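Local coordinates for putative ribose 5-phosphate isomerase (Leishmania infantum, PDB 6FXW), which probably interconverts ribose 5-phosphate and ribulose 5-phosphate in the pentose phosphate pathway, as a type B ribose 5-phosphate isomerase of the LacAB/RpiB family, at residues A[8-13]-A[36-41]; A[55-60]-A[83-88]; A[67-72]-A[109-114]. One frame throughout, in Å; residues are numbered along the deposited sequence.

Contact 1. Residues A[8-13]-A[36-41]; sequences VALGCD and VMYMGP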
loop_
_atom_site.group_PDB
_atom_site.type_symbol
_atom_site.label_atom_id
_atom_site.label_comp_id
_atom_site.label_asym_id
_atom_site.label_seq_id
_atom_site.Cartn_x
_atom_site.Cartn_y
_atom_site.Cartn_z
ATOM N N VAL A 8 -6.197 -23.619 10.447
ATOM C CA VAL A 8 -6.620 -22.254 10.019
ATOM C C VAL A 8 -8.123 -22.266 9.776
ATOM O O VAL A 8 -8.650 -23.055 8.938
ATOM C CB VAL A 8 -5.851 -21.832 8.769
ATOM C CG1 VAL A 8 -6.398 -20.445 8.326
ATOM C CG2 VAL A 8 -4.335 -21.848 8.996
ATOM N N ALA A 9 -8.841 -21.355 10.395
ATOM C CA ALA A 9 -10.210 -21.064 10.069
ATOM C C ALA A 9 -10.272 -19.800 9.183
ATOM O O ALA A 9 -9.793 -18.755 9.602
ATOM C CB ALA A 9 -11.023 -20.832 11.342
ATOM N N LEU A 10 -10.895 -19.949 8.044
ATOM C CA LEU A 10 -11.007 -18.865 7.052
ATOM C C LEU A 10 -12.456 -18.447 7.009
ATOM O O LEU A 10 -13.330 -19.273 6.654
ATOM C CB LEU A 10 -10.572 -19.329 5.657
ATOM C CG LEU A 10 -10.888 -18.377 4.520
ATOM C CD1 LEU A 10 -10.008 -17.145 4.625
ATOM C CD2 LEU A 10 -10.656 -18.998 3.130
ATOM N N GLY A 11 -12.759 -17.197 7.292
ATOM C CA GLY A 11 -14.128 -16.665 7.185
ATOM C C GLY A 11 -14.161 -15.462 6.280
ATOM O O GLY A 11 -13.174 -14.722 6.158
ATOM N N CYS A 12 -15.273 -15.217 5.669
ATOM C CA CYS A 12 -15.366 -14.044 4.850
ATOM C C CYS A 12 -16.824 -13.703 4.686
ATOM O O CYS A 12 -17.714 -14.451 5.092
ATOM C CB CYS A 12 -14.680 -14.246 3.486
ATOM S SG CYS A 12 -15.544 -15.538 2.523
ATOM N N ASP A 13 -17.043 -12.500 4.138
ATOM C CA ASP A 13 -18.385 -12.097 3.699
ATOM C C ASP A 13 -18.476 -12.312 2.181
ATOM O O ASP A 13 -17.586 -12.929 1.569
ATOM C CB ASP A 13 -18.785 -10.721 4.203
ATOM C CG ASP A 13 -18.017 -9.555 3.548
ATOM O OD1 ASP A 13 -17.203 -9.800 2.644
ATOM O OD2 ASP A 13 -18.351 -8.419 3.873
ATOM N N VAL A 36 -7.338 -26.377 6.730
ATOM C CA VAL A 36 -7.999 -25.121 6.428
ATOM C C VAL A 36 -9.476 -25.396 6.429
ATOM O O VAL A 36 -9.963 -26.273 5.673
ATOM C CB VAL A 36 -7.553 -24.480 5.106
ATOM C CG1 VAL A 36 -8.052 -23.053 5.068
ATOM C CG2 VAL A 36 -6.052 -24.566 4.968
ATOM N N MET A 37 -10.242 -24.654 7.231
ATOM C CA MET A 37 -11.688 -24.803 7.353
ATOM C C MET A 37 -12.370 -23.535 6.869
ATOM O O MET A 37 -12.093 -22.447 7.406
ATOM C CB MET A 37 -12.070 -25.013 8.841
ATOM C CG MET A 37 -11.630 -26.339 9.400
ATOM S SD MET A 37 -11.389 -26.344 11.205
ATOM C CE MET A 37 -9.911 -25.394 11.373
ATOM N N TYR A 38 -13.297 -23.608 5.915
ATOM C CA TYR A 38 -14.000 -22.476 5.387
ATOM C C TYR A 38 -15.260 -22.195 6.086
ATOM O O TYR A 38 -16.122 -23.134 6.152
ATOM C CB TYR A 38 -14.261 -22.673 3.885
ATOM C CG TYR A 38 -15.020 -21.546 3.269
ATOM C CD1 TYR A 38 -14.476 -20.271 3.185
ATOM C CD2 TYR A 38 -16.339 -21.698 2.767
ATOM C CE1 TYR A 38 -15.142 -19.229 2.686
ATOM C CE2 TYR A 38 -17.012 -20.666 2.221
ATOM C CZ TYR A 38 -16.414 -19.368 2.119
ATOM O OH TYR A 38 -17.127 -18.375 1.597
ATOM N N MET A 39 -15.409 -21.036 6.665
ATOM C CA MET A 39 -16.592 -20.670 7.350
ATOM C C MET A 39 -17.199 -19.475 6.963
ATOM O O MET A 39 -17.818 -18.886 7.802
ATOM C CB MET A 39 -16.369 -20.577 8.897
ATOM C CG MET A 39 -15.142 -21.245 9.403
ATOM S SD MET A 39 -15.006 -21.048 11.157
ATOM C CE MET A 39 -14.387 -22.671 11.407
ATOM N N GLY A 40 -17.075 -19.096 5.718
ATOM C CA GLY A 40 -17.848 -18.064 5.084
ATOM C C GLY A 40 -19.000 -18.610 4.361
ATOM O O GLY A 40 -19.298 -19.815 4.516
ATOM N N PRO A 41 -19.693 -17.772 3.552
ATOM C CA PRO A 41 -20.838 -18.157 2.848
ATOM C C PRO A 41 -20.586 -19.194 1.751
ATOM O O PRO A 41 -19.570 -19.150 1.054
ATOM C CB PRO A 41 -21.373 -16.879 2.229
ATOM C CG PRO A 41 -20.221 -15.902 2.150
ATOM C CD PRO A 41 -19.314 -16.348 3.222
#
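The first beta-alpha-beta unit of the chain, strand 6-12, helix 20-29 and strand 33-38, closes where its two parallel strands pair, their axes 26° apart. Three backbone bonds join them, each almost on its acceptor's carbonyl axis: M37 N to V8 O, L10 N to M37 O, and M39 N to L10 O at 2.7 Å and 176°. On the face of L10 and Y38, which helix 20-29 covers, L10 CD2 crosses obliquely to Y38 CD1 at 4.0 Å. With CG anti to the backbone N (chi1 179°), the Y38 ring runs along the strand toward C12, whose SG meets the ring at its edge, 3.4 Å from OH. The hydroxyl donates to P41 O at 2.6 Å, on a carbonyl lone pair, while G40 N lies 3.5 Å above the ring centre; together they probably restrict its rotation. On the opposite face, that of A9 and M37, M39 CE rests on A9 CB at 3.8 Å. P41 CD packs against C12 O at 3.1 Å, and C12 N and C12 O, both buried, find no partner in the model. Such pairing, with the crossover helix on one face, builds a Rossmann-like alpha/beta sandwich.

Contact 2. Residues A[55-60]-A[83-88]; sequences QVCEAI and NKFRGI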
loop_
_atom_site.group_PDB
_atom_site.type_symbol
_atom_site.label_atom_id
_atom_site.label_comp_id
_atom_site.label_asym_id
_atom_site.label_seq_id
_atom_site.Cartn_x
_atom_site.Cartn_y
_atom_site.Cartn_z
ATOM N N GLN A 55 -17.938 -16.590 13.848
ATOM C CA GLN A 55 -17.642 -17.990 13.586
ATOM C C GLN A 55 -16.202 -18.355 13.747
ATOM O O GLN A 55 -15.811 -19.337 14.406
ATOM C CB GLN A 55 -18.166 -18.525 12.233
ATOM C CG GLN A 55 -19.643 -18.568 12.055
ATOM C CD GLN A 55 -20.066 -19.343 10.825
ATOM O OE1 GLN A 55 -20.788 -18.785 9.983
ATOM N NE2 GLN A 55 -19.648 -20.645 10.684
ATOM N N VAL A 56 -15.329 -17.550 13.160
ATOM C CA VAL A 56 -13.888 -17.829 13.186
ATOM C C VAL A 56 -13.355 -17.628 14.637
ATOM O O VAL A 56 -12.535 -18.417 15.175
ATOM C CB VAL A 56 -13.141 -16.889 12.204
ATOM C CG1 VAL A 56 -11.665 -16.982 12.379
ATOM C CG2 VAL A 56 -13.434 -17.336 10.785
ATOM N N CYS A 57 -13.776 -16.547 15.308
ATOM C CA CYS A 57 -13.358 -16.261 16.694
ATOM C C CYS A 57 -13.725 -17.438 17.602
ATOM O O CYS A 57 -12.952 -17.902 18.406
ATOM C CB CYS A 57 -13.976 -14.965 17.240
ATOM S SG CYS A 57 -13.215 -13.526 16.445
ATOM N N GLU A 58 -14.981 -17.913 17.400
ATOM C CA GLU A 58 -15.436 -18.984 18.281
ATOM C C GLU A 58 -14.676 -20.248 17.956
ATOM O O GLU A 58 -14.317 -21.003 18.912
ATOM C CB GLU A 58 -16.938 -19.218 18.133
ATOM C CG GLU A 58 -17.724 -18.379 19.114
ATOM C CD GLU A 58 -17.451 -18.651 20.618
ATOM O OE1 GLU A 58 -17.673 -17.697 21.419
ATOM O OE2 GLU A 58 -17.032 -19.796 21.006
ATOM N N ALA A 59 -14.343 -20.553 16.705
ATOM C CA ALA A 59 -13.482 -21.719 16.378
ATOM C C ALA A 59 -12.175 -21.684 17.105
ATOM O O ALA A 59 -11.689 -22.709 17.588
ATOM C CB ALA A 59 -13.270 -21.849 14.884
ATOM N N ILE A 60 -11.535 -20.524 17.134
ATOM C CA ILE A 60 -10.289 -20.388 17.838
ATOM C C ILE A 60 -10.470 -20.562 19.354
ATOM O O ILE A 60 -9.719 -21.315 19.999
ATOM C CB ILE A 60 -9.632 -19.047 17.520
ATOM C CG1 ILE A 60 -9.230 -19.022 16.039
ATOM C CG2 ILE A 60 -8.455 -18.767 18.386
ATOM C CD1 ILE A 60 -8.911 -17.651 15.486
ATOM N N ASN A 83 -11.973 -8.221 17.065
ATOM C CA ASN A 83 -11.374 -7.681 18.289
ATOM C C ASN A 83 -12.374 -7.503 19.426
ATOM O O ASN A 83 -11.966 -7.325 20.573
ATOM C CB ASN A 83 -10.557 -6.420 18.035
ATOM C CG ASN A 83 -9.197 -6.714 17.460
ATOM O OD1 ASN A 83 -8.432 -7.495 18.022
ATOM N ND2 ASN A 83 -8.857 -6.067 16.319
ATOM N N LYS A 84 -13.650 -7.558 19.139
ATOM C CA LYS A 84 -14.664 -7.515 20.203
ATOM C C LYS A 84 -14.760 -8.789 20.994
ATOM O O LYS A 84 -15.324 -8.806 22.088
ATOM C CB LYS A 84 -16.035 -7.145 19.684
ATOM C CG LYS A 84 -16.110 -5.720 19.120
ATOM C CD LYS A 84 -15.624 -4.599 20.005
ATOM C CE LYS A 84 -15.703 -3.257 19.358
ATOM N NZ LYS A 84 -15.366 -2.246 20.432
ATOM N N PHE A 85 -14.180 -9.851 20.510
ATOM C CA PHE A 85 -14.098 -11.116 21.267
ATOM C C PHE A 85 -13.039 -11.112 22.250
ATOM O O PHE A 85 -11.899 -10.896 21.971
ATOM C CB PHE A 85 -13.944 -12.339 20.329
ATOM C CG PHE A 85 -15.208 -12.746 19.725
ATOM C CD1 PHE A 85 -15.767 -12.152 18.599
ATOM C CD2 PHE A 85 -15.871 -13.855 20.248
ATOM C CE1 PHE A 85 -16.994 -12.564 18.111
ATOM C CE2 PHE A 85 -17.081 -14.283 19.699
ATOM C CZ PHE A 85 -17.637 -13.644 18.661
ATOM N N ARG A 86 -13.420 -11.444 23.500
ATOM C CA ARG A 86 -12.424 -11.618 24.520
ATOM C C ARG A 86 -11.432 -12.710 24.177
ATOM O O ARG A 86 -11.838 -13.793 23.774
ATOM C CB ARG A 86 -13.173 -11.989 25.838
ATOM C CG ARG A 86 -12.271 -12.237 27.026
ATOM C CD ARG A 86 -13.111 -12.489 28.303
ATOM N NE ARG A 86 -12.251 -12.628 29.482
ATOM C CZ ARG A 86 -11.869 -13.787 30.039
ATOM N NH1 ARG A 86 -11.098 -13.771 31.127
ATOM N NH2 ARG A 86 -12.253 -14.972 29.537
ATOM N N GLY A 87 -10.165 -12.460 24.309
ATOM C CA GLY A 87 -9.131 -13.426 24.095
ATOM C C GLY A 87 -8.558 -13.410 22.661
ATOM O O GLY A 87 -7.712 -14.226 22.373
ATOM N N ILE A 88 -9.152 -12.594 21.779
ATOM C CA ILE A 88 -8.710 -12.532 20.384
ATOM C C ILE A 88 -8.031 -11.240 20.086
ATOM O O ILE A 88 -8.500 -10.160 20.480
ATOM C CB ILE A 88 -9.922 -12.632 19.458
ATOM C CG1 ILE A 88 -10.629 -13.987 19.554
ATOM C CG2 ILE A 88 -9.647 -12.311 17.946
ATOM C CD1 ILE A 88 -9.818 -15.138 19.060
#
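Helix 49-61 presents one side to the loop 83-88, and the contact begins at C57, the third residue of 55-60. The thiol-bearing side chain points at the loop, and its CB sits over the centre of the F85 ring, 3.6 Å from the centroid and 14° off the normal, a CH-pi contact. With SG anti to the carbonyl carbon (chi1 -72°), the sulfur leans over one side of the same face, obliquely, 3.6 Å from F85 CD1, and reaches I88 CG2 at 4.1 Å. Next along the helix, E58, bent at chi2, carries OE1 to the ring edge, 3.9 Å from F85 CE2, its carboxylate plane turned 70° from the ring. I60, further along, meets the loop through CG2, which crosses obliquely to I88 CD1 at 3.9 Å. A type II turn from F85 to I88, closed by I88 N to F85 O, brings both hydrophobic side chains to the same helix. I110 of strand 110-114 packs beside C57, I60 and I88, while K84 of this loop forms a salt bridge with E152 of the second subunit. No hydrogen bond links 55-60 to 83-88; their association rests on apolar packing and the CH-pi contact, with an oblique sulfur-aromatic approach, and the carboxylate at the ring's weakly positive rim probably adds a small electrostatic term.

Contact 3. Residues A[67-72]-A[109-114]; sequences TGILVC and HILCIG. With SO4 (sulfate ion), chain C.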
loop_
_atom_site.group_PDB
_atom_site.type_symbol
_atom_site.label_atom_id
_atom_site.label_comp_id
_atom_site.label_asym_id
_atom_site.label_seq_id
_atom_site.Cartn_x
_atom_site.Cartn_y
_atom_site.Cartn_z
ATOM N N THR A 67 -5.593 -20.503 14.408
ATOM C CA THR A 67 -5.371 -19.162 13.809
ATOM C C THR A 67 -6.498 -18.914 12.858
ATOM O O THR A 67 -7.183 -19.862 12.393
ATOM C CB THR A 67 -3.947 -18.991 13.199
ATOM O OG1 THR A 67 -3.827 -17.712 12.533
ATOM C CG2 THR A 67 -3.667 -19.991 12.184
ATOM N N GLY A 68 -6.804 -17.664 12.555
ATOM C CA GLY A 68 -7.868 -17.361 11.683
ATOM C C GLY A 68 -7.476 -16.377 10.594
ATOM O O GLY A 68 -6.495 -15.609 10.778
ATOM N N ILE A 69 -8.187 -16.418 9.492
ATOM C CA ILE A 69 -8.079 -15.395 8.438
ATOM C C ILE A 69 -9.469 -14.901 8.186
ATOM O O ILE A 69 -10.349 -15.719 7.892
ATOM C CB ILE A 69 -7.435 -16.005 7.195
ATOM C CG1 ILE A 69 -6.029 -16.541 7.527
ATOM C CG2 ILE A 69 -7.358 -14.961 6.126
ATOM C CD1 ILE A 69 -5.358 -17.284 6.356
ATOM N N LEU A 70 -9.715 -13.594 8.190
ATOM C CA LEU A 70 -10.991 -12.998 7.939
ATOM C C LEU A 70 -10.872 -12.023 6.759
ATOM O O LEU A 70 -9.950 -11.224 6.727
ATOM C CB LEU A 70 -11.518 -12.275 9.160
ATOM C CG LEU A 70 -11.955 -13.174 10.306
ATOM C CD1 LEU A 70 -12.298 -12.342 11.525
ATOM C CD2 LEU A 70 -13.150 -13.976 9.873
ATOM N N VAL A 71 -11.782 -12.142 5.815
ATOM C CA VAL A 71 -11.728 -11.401 4.535
ATOM C C VAL A 71 -13.054 -10.666 4.349
ATOM O O VAL A 71 -14.148 -11.263 4.366
ATOM C CB VAL A 71 -11.446 -12.325 3.381
ATOM C CG1 VAL A 71 -11.108 -11.477 2.157
ATOM C CG2 VAL A 71 -10.411 -13.347 3.625
ATOM N N CYS A 72 -12.990 -9.353 4.170
ATOM C CA CYS A 72 -14.147 -8.507 3.767
ATOM C C CYS A 72 -13.681 -7.612 2.638
ATOM O O CYS A 72 -12.570 -7.806 2.100
ATOM C CB CYS A 72 -14.900 -7.816 4.898
ATOM S SG CYS A 72 -13.952 -6.596 5.770
ATOM N N HIS A 109 -3.907 -13.495 16.706
ATOM C CA HIS A 109 -4.588 -14.745 16.349
ATOM C C HIS A 109 -5.186 -14.775 15.005
ATOM O O HIS A 109 -5.307 -15.853 14.399
ATOM C CB HIS A 109 -5.750 -15.048 17.324
ATOM C CG HIS A 109 -5.377 -15.032 18.762
ATOM N ND1 HIS A 109 -5.422 -13.851 19.505
ATOM C CD2 HIS A 109 -4.930 -16.012 19.621
ATOM C CE1 HIS A 109 -5.024 -14.119 20.756
ATOM N NE2 HIS A 109 -4.709 -15.418 20.863
ATOM N N ILE A 110 -5.618 -13.604 14.518
ATOM C CA ILE A 110 -6.437 -13.496 13.274
ATOM C C ILE A 110 -5.822 -12.460 12.370
ATOM O O ILE A 110 -5.459 -11.364 12.837
ATOM C CB ILE A 110 -7.912 -13.179 13.576
ATOM C CG1 ILE A 110 -8.571 -14.331 14.423
ATOM C CG2 ILE A 110 -8.688 -12.960 12.261
ATOM C CD1 ILE A 110 -9.996 -14.117 14.736
ATOM N N LEU A 111 -5.684 -12.833 11.127
ATOM C CA LEU A 111 -5.264 -11.974 10.040
ATOM C C LEU A 111 -6.551 -11.447 9.406
ATOM O O LEU A 111 -7.390 -12.255 8.945
ATOM C CB LEU A 111 -4.493 -12.770 9.060
ATOM C CG LEU A 111 -4.263 -12.188 7.659
ATOM C CD1 LEU A 111 -3.429 -10.873 7.752
ATOM C CD2 LEU A 111 -3.633 -13.247 6.778
ATOM N N CYS A 112 -6.679 -10.118 9.221
ATOM C CA CYS A 112 -7.803 -9.508 8.531
ATOM C C CYS A 112 -7.295 -8.841 7.250
ATOM O O CYS A 112 -6.327 -8.120 7.297
ATOM C CB CYS A 112 -8.461 -8.496 9.411
ATOM S SG CYS A 112 -9.170 -9.203 10.914
ATOM N N ILE A 113 -7.890 -9.198 6.146
ATOM C CA ILE A 113 -7.489 -8.683 4.828
ATOM C C ILE A 113 -8.711 -8.181 4.030
ATOM O O ILE A 113 -9.893 -8.657 4.217
ATOM C CB ILE A 113 -6.728 -9.696 4.011
ATOM C CG1 ILE A 113 -7.524 -10.970 3.897
ATOM C CG2 ILE A 113 -5.392 -9.946 4.682
ATOM C CD1 ILE A 113 -6.807 -12.018 2.958
ATOM N N GLY A 114 -8.472 -7.310 3.030
ATOM C CA GLY A 114 -9.479 -6.819 2.135
ATOM C C GLY A 114 -9.275 -7.277 0.742
ATOM O O GLY A 114 -8.166 -7.098 0.195
HETATM S S SO4 C . -2.923 -15.602 23.981
HETATM O O1 SO4 C . -1.764 -15.484 23.034
HETATM O O2 SO4 C . -3.978 -16.495 23.329
HETATM O O3 SO4 C . -2.395 -16.253 25.235
HETATM O O4 SO4 C . -3.507 -14.312 24.448
#
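The imidazole of H109, just ahead of strand 110-114, is gripped at its edge: NE2 donates in the ring plane to O2 of a sulfate ion at 2.8 Å, 169° at the hydrogen, and ND1 accepts from the backbone N of R89. These two bonds fix the rotation of the ring; the R89 N-H at ND1 would favour the neutral tautomer protonated at NE2, while the sulfate, probably from the crystallisation liquor and also bound by R89 NH1, would probably polarise the NE2 N-H. The carbonyl of H109 starts the pairing, taking the N-H of G68 at 3.0 Å, with T67 OG1, anti to its own backbone N, at the same distance. From there the parallel strands run 14° apart. L111 N approaches G68 O from above the carbonyl plane, whereas L70 N meets L111 O (2.8 Å) and I113 N meets L70 O nearly along the C=O axes; C72 N to I113 O is longer, at 3.2 Å. On the face of I69, L111, V71 and I113, turned to helix 120-131, side chains lie alongside one another: V71 CG2 meets I113 CG1 at 3.7 Å, I113 CG1 lying in the crowded position between backbone N and carbonyl carbon (chi1 54°). On the face of L70 and I110, against helix 49-61, L70 CD1 crosses obliquely to I110 CG2 at 3.7 Å. Two central parallel strands packed by helices on both faces fit the three-layer alpha/beta/alpha sandwich, the Rossmann-like fold also found in the LacAB/RpiB family.

In the fold
From the N terminus, the chain leaves strand 6-12, runs through helix 20-29 and returns as strand 33-38, so contact 1 closes the first loop before either other contact opens. Helix 49-61 follows and opens contact 2; strand 67-72 comes next and opens contact 3. Contact 2 closes at loop 83-88, beyond helix 76-83, and contact 3 closes later at strand 110-114, so these two cross. In space, strand 67-72 pairs on its other edge with strand 6-12, through A9 O to I69 N, which joins contacts 1 and 3 in one sheet. Helix 49-61 packs V56 against A9, G11 and L70, and I60 against I110, tying contact 2 to that sheet.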